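Di-haem cytochrome c peroxidase family protein (Burkholderia thailandensis E264, PDB 6NX0) is a diheme enzyme of the cytochrome c peroxidase/MauG family that carries two c-type hemes and probably reduces peroxide with transferred electrons. Local coordinates at residues R288-F293 / H305-T310; R294-D297 / C301-C304; D392-Y397 / D448-F453. All blocks are in the same frame, centred on the assembly; numbering follows the deposited sequence.

All three contacts touch the same heme c. Interaction 2 is nested in the chain loop closed by interaction 1, and their centres lie about 8 Å apart; the salt bridge Asp309 OD1 to Arg294 NH2 (2.9 Å) and the packing of Phe293 CE2 on Cys301 CB (3.4 Å) join them. Interaction 3 comes later in the chain, its centre about 13 Å from those of the others, and meets interaction 1 through the Arg288 NE to Asp449 OD2 salt bridge (2.9 Å). Interaction 1 supplies His305 and interaction 3 supplies Tyr397 as the two axial ligands of the heme iron, while interaction 2 holds both thioether cysteines.

Interaction 1 of 3, residues R288-F293 / H305-T310; sequences RGLALF and HTLSDT. With HEC (heme c), chain C.
Phe293, in the last turn of helix 284-293, sets the edge of its ring against the backbone of His305: Phe293 CE1 lies 3.4 Å from His305 O, near the plane of the ring. Its CZ meets His305 CB at 3.7 Å, and the two side chains cross at about a right angle. With CG anti to the backbone N (chi1 -165°), the phenyl group extends from the helix end to the histidine.

Apolar contacts continue along the loop. Leu307 divides its two methyls between partners on the helix: CD2 packs at the edge of the Phe293 ring, 4.1 Å from CE1, whereas CD1 meets Leu290 CD1 at 3.9 Å. Tyr272 and Tyr275 of helix 271-276 also touch Leu307 and Leu290, respectively.

Metal coordination takes up the far end of the histidine. His305 NE2 binds the heme iron at 2.1 Å, and Tyr397 OH is the other axial ligand. The remaining ring nitrogen, ND1, hydrogen-bonds to Phe319 O, which helps to fix the rotation of the imidazole. His305 directly follows Cys304, as expected of the c-type cytochrome CXXCH motif.

His305 O is buried here without a polar partner in the model. The aromatic C-H edge turned toward it probably gives a weak electrostatic attraction, which is no substitute for a hydrogen bond.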
loop_
_atom_site.group_PDB
_atom_site.type_symbol
_atom_site.label_atom_id
_atom_site.label_comp_id
_atom_site.label_asym_id
_atom_site.label_seq_id
_atom_site.Cartn_x
_atom_site.Cartn_y
_atom_site.Cartn_z
ATOM N N ARG A 288 24.019 -10.714 1.520
ATOM C CA ARG A 288 23.711 -11.607 0.398
ATOM C C ARG A 288 22.315 -11.339 -0.127
ATOM O O ARG A 288 22.081 -11.351 -1.342
ATOM C CB ARG A 288 23.841 -13.071 0.792
ATOM C CG ARG A 288 25.255 -13.519 1.037
ATOM C CD ARG A 288 25.356 -15.021 1.026
ATOM N NE ARG A 288 24.493 -15.693 1.988
ATOM C CZ ARG A 288 24.796 -15.870 3.276
ATOM N NH1 ARG A 288 25.942 -15.405 3.770
ATOM N NH2 ARG A 288 23.948 -16.498 4.073
ATOM N N GLY A 289 21.359 -11.154 0.779
ATOM C CA GLY A 289 19.996 -10.880 0.349
ATOM C C GLY A 289 19.864 -9.568 -0.398
ATOM O O GLY A 289 19.122 -9.480 -1.378
ATOM N N LEU A 290 20.554 -8.524 0.069
ATOM C CA LEU A 290 20.565 -7.245 -0.632
ATOM C C LEU A 290 21.118 -7.424 -2.038
ATOM O O LEU A 290 20.572 -6.886 -3.004
ATOM C CB LEU A 290 21.407 -6.227 0.134
ATOM C CG LEU A 290 21.724 -4.893 -0.531
ATOM C CD1 LEU A 290 20.459 -4.122 -0.843
ATOM C CD2 LEU A 290 22.648 -4.088 0.368
ATOM N N ALA A 291 22.181 -8.214 -2.177
ATOM C CA ALA A 291 22.730 -8.427 -3.513
ATOM C C ALA A 291 21.761 -9.209 -4.397
ATOM O O ALA A 291 21.632 -8.908 -5.591
ATOM C CB ALA A 291 24.075 -9.132 -3.406
ATOM N N LEU A 292 21.066 -10.213 -3.845
ATOM C CA LEU A 292 20.051 -10.928 -4.623
ATOM C C LEU A 292 18.924 -9.992 -5.040
ATOM O O LEU A 292 18.383 -10.105 -6.147
ATOM C CB LEU A 292 19.485 -12.081 -3.802
ATOM C CG LEU A 292 20.446 -13.256 -3.664
ATOM C CD1 LEU A 292 20.067 -14.067 -2.445
ATOM C CD2 LEU A 292 20.405 -14.141 -4.903
ATOM N N PHE A 293 18.531 -9.107 -4.129
ATOM C CA PHE A 293 17.454 -8.148 -4.354
ATOM C C PHE A 293 17.732 -7.260 -5.548
ATOM O O PHE A 293 16.794 -6.875 -6.261
ATOM C CB PHE A 293 17.278 -7.315 -3.079
ATOM C CG PHE A 293 15.991 -6.530 -3.014
ATOM C CD1 PHE A 293 15.905 -5.242 -3.488
ATOM C CD2 PHE A 293 14.877 -7.102 -2.425
ATOM C CE1 PHE A 293 14.707 -4.547 -3.417
ATOM C CE2 PHE A 293 13.691 -6.416 -2.336
ATOM C CZ PHE A 293 13.600 -5.140 -2.815
ATOM N N HIS A 305 10.640 -2.683 -6.874
ATOM C CA HIS A 305 10.814 -2.193 -5.505
ATOM C C HIS A 305 12.145 -1.453 -5.421
ATOM O O HIS A 305 13.151 -1.964 -4.917
ATOM C CB HIS A 305 10.785 -3.343 -4.503
ATOM C CG HIS A 305 9.532 -4.159 -4.520
ATOM N ND1 HIS A 305 8.367 -3.762 -3.892
ATOM C CD2 HIS A 305 9.278 -5.385 -5.038
ATOM C CE1 HIS A 305 7.445 -4.698 -4.055
ATOM N NE2 HIS A 305 7.972 -5.693 -4.742
ATOM N N THR A 306 12.135 -0.212 -5.888
ATOM C CA THR A 306 13.392 0.471 -6.180
ATOM C C THR A 306 14.093 0.964 -4.917
ATOM O O THR A 306 13.472 1.250 -3.889
ATOM C CB THR A 306 13.142 1.649 -7.102
ATOM O OG1 THR A 306 12.201 2.509 -6.479
ATOM C CG2 THR A 306 12.610 1.203 -8.436
ATOM N N LEU A 307 15.419 1.061 -5.011
ATOM C CA LEU A 307 16.223 1.523 -3.894
ATOM C C LEU A 307 17.510 2.124 -4.429
ATOM O O LEU A 307 17.951 1.826 -5.541
ATOM C CB LEU A 307 16.554 0.396 -2.909
ATOM C CG LEU A 307 17.600 -0.659 -3.290
ATOM C CD1 LEU A 307 17.835 -1.617 -2.133
ATOM C CD2 LEU A 307 17.218 -1.457 -4.543
ATOM N N SER A 308 18.091 2.983 -3.600
ATOM C CA SER A 308 19.369 3.633 -3.877
ATOM C C SER A 308 20.000 3.954 -2.533
ATOM O O SER A 308 19.551 4.887 -1.854
ATOM C CB SER A 308 19.188 4.907 -4.686
ATOM O OG SER A 308 20.451 5.527 -4.886
ATOM N N ASP A 309 21.017 3.191 -2.141
ATOM C CA ASP A 309 21.790 3.526 -0.939
ATOM C C ASP A 309 22.876 4.542 -1.304
ATOM O O ASP A 309 24.067 4.242 -1.369
ATOM C CB ASP A 309 22.377 2.272 -0.297
ATOM C CG ASP A 309 22.939 1.293 -1.308
ATOM O OD1 ASP A 309 22.743 1.525 -2.517
ATOM O OD2 ASP A 309 23.570 0.288 -0.893
ATOM N N THR A 310 22.436 5.780 -1.544
ATOM C CA THR A 310 23.341 6.857 -1.924
ATOM C C THR A 310 22.994 8.135 -1.172
ATOM O O THR A 310 21.897 8.285 -0.622
ATOM C CB THR A 310 23.293 7.143 -3.424
ATOM O OG1 THR A 310 21.953 7.505 -3.790
ATOM C CG2 THR A 310 23.756 5.912 -4.217
HETATM FE FE HEC C . 7.107 -7.546 -5.230
HETATM C CHA HEC C . 4.157 -7.191 -3.520
HETATM C CHB HEC C . 8.608 -8.791 -2.403
HETATM C CHC HEC C . 9.834 -8.517 -7.070
HETATM C CHD HEC C . 5.798 -5.981 -7.965
HETATM N NA HEC C . 6.513 -7.865 -3.316
HETATM C C1A HEC C . 5.251 -7.599 -2.817
HETATM C C2A HEC C . 5.227 -8.071 -1.457
HETATM C C3A HEC C . 6.477 -8.414 -1.124
HETATM C C4A HEC C . 7.316 -8.298 -2.290
HETATM C CMA HEC C . 6.945 -9.054 0.181
HETATM C CAA HEC C . 4.025 -7.938 -0.495
HETATM C CBA HEC C . 4.056 -6.611 0.244
HETATM C CGA HEC C . 2.857 -6.330 1.118
HETATM O O1A HEC C . 2.794 -5.158 1.599
HETATM O O2A HEC C . 1.857 -7.102 1.111
HETATM N NB HEC C . 8.874 -8.437 -4.834
HETATM C C1B HEC C . 9.322 -8.826 -3.569
HETATM C C2B HEC C . 10.644 -9.406 -3.715
HETATM C C3B HEC C . 10.973 -9.404 -5.005
HETATM C C4B HEC C . 9.885 -8.751 -5.720
HETATM C CMB HEC C . 11.511 -9.883 -2.521
HETATM C CAB HEC C . 12.215 -10.020 -5.698
HETATM C CBB HEC C . 12.280 -11.542 -5.435
HETATM N NC HEC C . 7.738 -7.234 -7.121
HETATM C C1C HEC C . 8.866 -7.785 -7.700
HETATM C C2C HEC C . 8.879 -7.392 -9.081
HETATM C C3C HEC C . 7.817 -6.609 -9.311
HETATM C C4C HEC C . 7.052 -6.522 -8.090
HETATM C CMC HEC C . 10.041 -7.778 -10.022
HETATM C CAC HEC C . 7.546 -5.754 -10.559
HETATM C CBC HEC C . 7.362 -6.702 -11.763
HETATM N ND HEC C . 5.326 -6.692 -5.629
HETATM C C1D HEC C . 4.997 -6.111 -6.859
HETATM C C2D HEC C . 3.590 -5.834 -6.856
HETATM C C3D HEC C . 3.063 -6.282 -5.548
HETATM C C4D HEC C . 4.202 -6.757 -4.810
HETATM C CMD HEC C . 2.760 -5.210 -7.973
HETATM C CAD HEC C . 1.602 -6.235 -5.081
HETATM C CBD HEC C . 0.908 -7.483 -5.589
HETATM C CGD HEC C . -0.400 -7.710 -4.875
HETATM O O1D HEC C . -0.658 -7.025 -3.855
HETATM O O2D HEC C . -1.096 -8.703 -5.235
#

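Interaction 2 of 3, residues R294-D297 / C301-C304. With HEC (heme c), chain C.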
loop_
_atom_site.group_PDB
_atom_site.type_symbol
_atom_site.label_atom_id
_atom_site.label_comp_id
_atom_site.label_asym_id
_atom_site.label_seq_id
_atom_site.Cartn_x
_atom_site.Cartn_y
_atom_site.Cartn_z
ATOM N N ARG A 294 19.010 -6.937 -5.782
ATOM C CA ARG A 294 19.448 -6.047 -6.848
ATOM C C ARG A 294 20.043 -6.794 -8.032
ATOM O O ARG A 294 20.588 -6.150 -8.939
ATOM C CB ARG A 294 20.480 -5.056 -6.314
ATOM C CG ARG A 294 19.937 -4.108 -5.298
ATOM C CD ARG A 294 20.831 -2.889 -5.160
ATOM N NE ARG A 294 22.010 -3.201 -4.379
ATOM C CZ ARG A 294 22.754 -2.276 -3.787
ATOM N NH1 ARG A 294 23.823 -2.627 -3.068
ATOM N NH2 ARG A 294 22.414 -1.000 -3.920
ATOM N N ASN A 295 19.984 -8.120 -8.029
ATOM C CA ASN A 295 20.587 -8.936 -9.075
ATOM C C ASN A 295 19.534 -9.182 -10.149
ATOM O O ASN A 295 18.535 -9.876 -9.877
ATOM C CB ASN A 295 21.099 -10.242 -8.490
ATOM C CG ASN A 295 21.782 -11.149 -9.519
ATOM O OD1 ASN A 295 21.544 -11.067 -10.722
ATOM N ND2 ASN A 295 22.607 -12.068 -9.020
ATOM N N PRO A 296 19.696 -8.649 -11.362
ATOM C CA PRO A 296 18.632 -8.786 -12.370
ATOM C C PRO A 296 18.422 -10.206 -12.845
ATOM O O PRO A 296 17.408 -10.496 -13.492
ATOM C CB PRO A 296 19.116 -7.885 -13.510
ATOM C CG PRO A 296 20.610 -7.846 -13.343
ATOM C CD PRO A 296 20.852 -7.883 -11.863
ATOM N N ASP A 297 19.356 -11.108 -12.566
ATOM C CA ASP A 297 19.255 -12.487 -12.998
ATOM C C ASP A 297 18.786 -13.436 -11.901
ATOM O O ASP A 297 18.537 -14.609 -12.183
ATOM C CB ASP A 297 20.617 -12.941 -13.536
ATOM C CG ASP A 297 21.050 -12.146 -14.762
ATOM O OD1 ASP A 297 20.170 -11.705 -15.531
ATOM O OD2 ASP A 297 22.268 -11.935 -14.936
ATOM N N CYS A 301 14.351 -7.855 -7.737
ATOM C CA CYS A 301 13.311 -7.171 -6.973
ATOM C C CYS A 301 13.373 -5.670 -7.170
ATOM O O CYS A 301 12.338 -4.989 -7.205
ATOM C CB CYS A 301 13.476 -7.521 -5.501
ATOM S SG CYS A 301 13.700 -9.244 -5.139
ATOM N N MET A 302 14.587 -5.140 -7.322
ATOM C CA MET A 302 14.844 -3.717 -7.429
ATOM C C MET A 302 14.261 -3.098 -8.689
ATOM O O MET A 302 14.165 -1.875 -8.758
ATOM C CB MET A 302 16.370 -3.518 -7.375
ATOM C CG MET A 302 17.121 -3.804 -8.712
ATOM S SD MET A 302 16.935 -5.428 -9.471
ATOM C CE MET A 302 17.687 -5.151 -11.075
ATOM N N SER A 303 13.901 -3.911 -9.686
ATOM C CA SER A 303 13.313 -3.381 -10.911
ATOM C C SER A 303 11.939 -2.791 -10.672
ATOM O O SER A 303 11.481 -1.973 -11.475
ATOM C CB SER A 303 13.237 -4.466 -11.980
ATOM O OG SER A 303 12.338 -5.500 -11.639
ATOM N N CYS A 304 11.267 -3.189 -9.590
ATOM C CA CYS A 304 9.976 -2.633 -9.210
ATOM C C CYS A 304 10.028 -1.996 -7.834
ATOM O O CYS A 304 9.500 -0.902 -7.642
ATOM C CB CYS A 304 8.903 -3.731 -9.220
ATOM S SG CYS A 304 8.736 -4.477 -10.851
HETATM FE FE HEC C . 7.107 -7.546 -5.230
HETATM C CHA HEC C . 4.157 -7.191 -3.520
HETATM C CHB HEC C . 8.608 -8.791 -2.403
HETATM C CHC HEC C . 9.834 -8.517 -7.070
HETATM C CHD HEC C . 5.798 -5.981 -7.965
HETATM N NA HEC C . 6.513 -7.865 -3.316
HETATM C C1A HEC C . 5.251 -7.599 -2.817
HETATM C C2A HEC C . 5.227 -8.071 -1.457
HETATM C C3A HEC C . 6.477 -8.414 -1.124
HETATM C C4A HEC C . 7.316 -8.298 -2.290
HETATM C CMA HEC C . 6.945 -9.054 0.181
HETATM C CAA HEC C . 4.025 -7.938 -0.495
HETATM C CBA HEC C . 4.056 -6.611 0.244
HETATM C CGA HEC C . 2.857 -6.330 1.118
HETATM O O1A HEC C . 2.794 -5.158 1.599
HETATM O O2A HEC C . 1.857 -7.102 1.111
HETATM N NB HEC C . 8.874 -8.437 -4.834
HETATM C C1B HEC C . 9.322 -8.826 -3.569
HETATM C C2B HEC C . 10.644 -9.406 -3.715
HETATM C C3B HEC C . 10.973 -9.404 -5.005
HETATM C C4B HEC C . 9.885 -8.751 -5.720
HETATM C CMB HEC C . 11.511 -9.883 -2.521
HETATM C CAB HEC C . 12.215 -10.020 -5.698
HETATM C CBB HEC C . 12.280 -11.542 -5.435
HETATM N NC HEC C . 7.738 -7.234 -7.121
HETATM C C1C HEC C . 8.866 -7.785 -7.700
HETATM C C2C HEC C . 8.879 -7.392 -9.081
HETATM C C3C HEC C . 7.817 -6.609 -9.311
HETATM C C4C HEC C . 7.052 -6.522 -8.090
HETATM C CMC HEC C . 10.041 -7.778 -10.022
HETATM C CAC HEC C . 7.546 -5.754 -10.559
HETATM C CBC HEC C . 7.362 -6.702 -11.763
HETATM N ND HEC C . 5.326 -6.692 -5.629
HETATM C C1D HEC C . 4.997 -6.111 -6.859
HETATM C C2D HEC C . 3.590 -5.834 -6.856
HETATM C C3D HEC C . 3.063 -6.282 -5.548
HETATM C C4D HEC C . 4.202 -6.757 -4.810
HETATM C CMD HEC C . 2.760 -5.210 -7.973
HETATM C CAD HEC C . 1.602 -6.235 -5.081
HETATM C CBD HEC C . 0.908 -7.483 -5.589
HETATM C CGD HEC C . -0.400 -7.710 -4.875
HETATM O O1D HEC C . -0.658 -7.025 -3.855
HETATM O O2D HEC C . -1.096 -8.703 -5.235
#
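Asn295 OD1 accepts a hydrogen bond from Asp297 N at 2.9 Å, with an N-H...O angle of 154° and the donor tilted 31° from the carbonyl plane. This Asx turn shapes the loop that leaves helix 284-293 and leads into the CXXCH heme-binding motif of c-type cytochromes, of which Cys301 to Cys304 form the first four residues.

Met302 carries the contact between the two segments. The bend at chi2 (-57°) turns its SD back against the Arg294 backbone, 3.7 Å from Arg294 CA. Beyond the sulfur, CE reaches Pro296 CB at 3.9 Å. The side chain of Arg294 crosses that of Met302 at about a right angle, its CG near Met302 CB, and its guanidinium ends at Asp309. Met302 N probably donates a hydrogen bond to Phe293 O, beside this apolar packing.

The residues flanking Met302 and Ser303 attach the heme. A backbone bond from Cys304 N to Cys301 O closes the short 3-10 turn between the two cysteines. Cys301 SG is bonded to CAB of the heme at 1.8 Å, and Cys304 SG to CAC at the same length.

Interaction 3 of 3, residues D392-Y397 / D448-F453. With HEC (heme c), chain C.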
loop_
_atom_site.group_PDB
_atom_site.type_symbol
_atom_site.label_atom_id
_atom_site.label_comp_id
_atom_site.label_asym_id
_atom_site.label_seq_id
_atom_site.Cartn_x
_atom_site.Cartn_y
_atom_site.Cartn_z
ATOM N N ASP A 392 6.663 -17.027 2.243
ATOM C CA ASP A 392 5.820 -17.493 1.147
ATOM C C ASP A 392 5.657 -16.410 0.091
ATOM O O ASP A 392 5.665 -16.705 -1.108
ATOM C CB ASP A 392 4.441 -17.937 1.662
ATOM C CG ASP A 392 4.432 -19.353 2.207
ATOM O OD1 ASP A 392 5.474 -20.048 2.154
ATOM O OD2 ASP A 392 3.367 -19.766 2.700
ATOM N N ALA A 393 5.529 -15.152 0.520
ATOM C CA ALA A 393 5.423 -14.039 -0.426
ATOM C C ALA A 393 6.655 -13.944 -1.305
ATOM O O ALA A 393 6.540 -13.666 -2.504
ATOM C CB ALA A 393 5.205 -12.727 0.313
ATOM N N VAL A 394 7.841 -14.157 -0.724
ATOM C CA VAL A 394 9.078 -14.108 -1.498
ATOM C C VAL A 394 9.210 -15.346 -2.384
ATOM O O VAL A 394 9.563 -15.256 -3.571
ATOM C CB VAL A 394 10.274 -13.964 -0.539
ATOM C CG1 VAL A 394 11.607 -14.052 -1.295
ATOM C CG2 VAL A 394 10.189 -12.669 0.255
ATOM N N ALA A 395 8.939 -16.532 -1.822
ATOM C CA ALA A 395 9.063 -17.777 -2.576
ATOM C C ALA A 395 8.134 -17.807 -3.788
ATOM O O ALA A 395 8.458 -18.423 -4.805
ATOM C CB ALA A 395 8.772 -18.965 -1.656
ATOM N N PHE A 396 6.993 -17.124 -3.705
ATOM C CA PHE A 396 6.060 -17.062 -4.826
ATOM C C PHE A 396 6.760 -16.594 -6.099
ATOM O O PHE A 396 6.525 -17.134 -7.179
ATOM C CB PHE A 396 4.902 -16.122 -4.455
ATOM C CG PHE A 396 4.030 -15.716 -5.614
ATOM C CD1 PHE A 396 3.075 -16.587 -6.114
ATOM C CD2 PHE A 396 4.180 -14.459 -6.209
ATOM C CE1 PHE A 396 2.279 -16.210 -7.181
ATOM C CE2 PHE A 396 3.374 -14.106 -7.284
ATOM C CZ PHE A 396 2.447 -14.970 -7.748
ATOM N N TYR A 397 7.603 -15.573 -5.991
ATOM C CA TYR A 397 8.298 -15.061 -7.170
ATOM C C TYR A 397 9.172 -16.119 -7.804
ATOM O O TYR A 397 9.307 -16.158 -9.032
ATOM C CB TYR A 397 9.151 -13.860 -6.815
ATOM C CG TYR A 397 8.349 -12.634 -6.501
ATOM C CD1 TYR A 397 7.902 -11.803 -7.521
ATOM C CD2 TYR A 397 8.049 -12.296 -5.190
ATOM C CE1 TYR A 397 7.175 -10.668 -7.234
ATOM C CE2 TYR A 397 7.328 -11.156 -4.894
ATOM C CZ TYR A 397 6.888 -10.356 -5.922
ATOM O OH TYR A 397 6.184 -9.228 -5.665
ATOM N N ASP A 448 15.751 -17.588 1.538
ATOM C CA ASP A 448 16.018 -17.286 2.944
ATOM C C ASP A 448 16.799 -15.976 3.098
ATOM O O ASP A 448 16.539 -15.178 4.008
ATOM C CB ASP A 448 16.807 -18.421 3.603
ATOM C CG ASP A 448 16.089 -19.783 3.584
ATOM O OD1 ASP A 448 14.859 -19.879 3.386
ATOM O OD2 ASP A 448 16.795 -20.800 3.791
ATOM N N ASP A 449 17.803 -15.756 2.240
ATOM C CA ASP A 449 18.619 -14.556 2.338
ATOM C C ASP A 449 17.824 -13.295 2.000
ATOM O O ASP A 449 18.003 -12.259 2.648
ATOM C CB ASP A 449 19.835 -14.694 1.427
ATOM C CG ASP A 449 20.824 -15.760 1.904
ATOM O OD1 ASP A 449 20.686 -16.261 3.046
ATOM O OD2 ASP A 449 21.748 -16.097 1.114
ATOM N N LEU A 450 16.932 -13.377 1.000
ATOM C CA LEU A 450 16.045 -12.259 0.689
ATOM C C LEU A 450 15.153 -11.911 1.875
ATOM O O LEU A 450 14.998 -10.730 2.210
ATOM C CB LEU A 450 15.200 -12.588 -0.535
ATOM C CG LEU A 450 15.911 -12.446 -1.890
ATOM C CD1 LEU A 450 15.128 -13.158 -2.994
ATOM C CD2 LEU A 450 16.120 -11.007 -2.230
ATOM N N VAL A 451 14.582 -12.923 2.535
ATOM C CA VAL A 451 13.808 -12.662 3.755
ATOM C C VAL A 451 14.665 -11.966 4.807
ATOM O O VAL A 451 14.238 -10.988 5.427
ATOM C CB VAL A 451 13.209 -13.971 4.288
ATOM C CG1 VAL A 451 12.587 -13.765 5.679
ATOM C CG2 VAL A 451 12.211 -14.536 3.312
ATOM N N ALA A 452 15.896 -12.444 5.014
ATOM C CA ALA A 452 16.776 -11.785 5.976
ATOM C C ALA A 452 16.977 -10.313 5.628
ATOM O O ALA A 452 16.952 -9.436 6.497
ATOM C CB ALA A 452 18.124 -12.505 6.033
ATOM N N PHE A 453 17.152 -10.002 4.337
ATOM C CA PHE A 453 17.292 -8.609 3.971
ATOM C C PHE A 453 16.010 -7.823 4.243
ATOM O O PHE A 453 16.064 -6.718 4.773
ATOM C CB PHE A 453 17.696 -8.495 2.505
ATOM C CG PHE A 453 17.628 -7.110 2.011
ATOM C CD1 PHE A 453 18.457 -6.137 2.526
ATOM C CD2 PHE A 453 16.690 -6.747 1.044
ATOM C CE1 PHE A 453 18.360 -4.826 2.096
ATOM C CE2 PHE A 453 16.590 -5.442 0.608
ATOM C CZ PHE A 453 17.412 -4.477 1.130
HETATM FE FE HEC C . 7.107 -7.546 -5.230
HETATM C CHA HEC C . 4.157 -7.191 -3.520
HETATM C CHB HEC C . 8.608 -8.791 -2.403
HETATM C CHC HEC C . 9.834 -8.517 -7.070
HETATM C CHD HEC C . 5.798 -5.981 -7.965
HETATM N NA HEC C . 6.513 -7.865 -3.316
HETATM C C1A HEC C . 5.251 -7.599 -2.817
HETATM C C2A HEC C . 5.227 -8.071 -1.457
HETATM C C3A HEC C . 6.477 -8.414 -1.124
HETATM C C4A HEC C . 7.316 -8.298 -2.290
HETATM C CMA HEC C . 6.945 -9.054 0.181
HETATM C CAA HEC C . 4.025 -7.938 -0.495
HETATM C CBA HEC C . 4.056 -6.611 0.244
HETATM C CGA HEC C . 2.857 -6.330 1.118
HETATM O O1A HEC C . 2.794 -5.158 1.599
HETATM O O2A HEC C . 1.857 -7.102 1.111
HETATM N NB HEC C . 8.874 -8.437 -4.834
HETATM C C1B HEC C . 9.322 -8.826 -3.569
HETATM C C2B HEC C . 10.644 -9.406 -3.715
HETATM C C3B HEC C . 10.973 -9.404 -5.005
HETATM C C4B HEC C . 9.885 -8.751 -5.720
HETATM C CMB HEC C . 11.511 -9.883 -2.521
HETATM C CAB HEC C . 12.215 -10.020 -5.698
HETATM C CBB HEC C . 12.280 -11.542 -5.435
HETATM N NC HEC C . 7.738 -7.234 -7.121
HETATM C C1C HEC C . 8.866 -7.785 -7.700
HETATM C C2C HEC C . 8.879 -7.392 -9.081
HETATM C C3C HEC C . 7.817 -6.609 -9.311
HETATM C C4C HEC C . 7.052 -6.522 -8.090
HETATM C CMC HEC C . 10.041 -7.778 -10.022
HETATM C CAC HEC C . 7.546 -5.754 -10.559
HETATM C CBC HEC C . 7.362 -6.702 -11.763
HETATM N ND HEC C . 5.326 -6.692 -5.629
HETATM C C1D HEC C . 4.997 -6.111 -6.859
HETATM C C2D HEC C . 3.590 -5.834 -6.856
HETATM C C3D HEC C . 3.063 -6.282 -5.548
HETATM C C4D HEC C . 4.202 -6.757 -4.810
HETATM C CMD HEC C . 2.760 -5.210 -7.973
HETATM C CAD HEC C . 1.602 -6.235 -5.081
HETATM C CBD HEC C . 0.908 -7.483 -5.589
HETATM C CGD HEC C . -0.400 -7.710 -4.875
HETATM O O1D HEC C . -0.658 -7.025 -3.855
HETATM O O2D HEC C . -1.096 -8.703 -5.235
#
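Val394 projects its CB from helix 390-399 toward helix 444-455 and divides there into two methyls. CG1, anti to the backbone N (chi1 174°), comes against Leu450, with CB and CD1 of that leucine each 4.0 Å away. CG2 takes the other branch and meets Val451 CG2 at 4.1 Å; the heme methyl CMB lies at the same distance from it, placing this valine tip between the neighbouring helix and the porphyrin rim. The two side-chain pairs meet at a slant, and the closest alpha carbons, those of Val394 and Val451, are 7.2 Å apart.

This is helix-helix packing in the C-terminal cytochrome c domain, where helix 390-399 also delivers an axial ligand. Tyr397, nearly one turn after Val394, binds the heme iron through OH at 2.0 Å. Heme C4B lies over one face of its ring, 3.4 Å from the ring plane and offset toward the rim, while Val394 O lies in plane at the ring's edge. Leu450 approaches the same cofactor from helix 444-455, its CD1 4.1 Å from heme CBB. Farther from the heme, Asp448 OD1 makes a salt bridge with Arg391 NE, on helix 390-399.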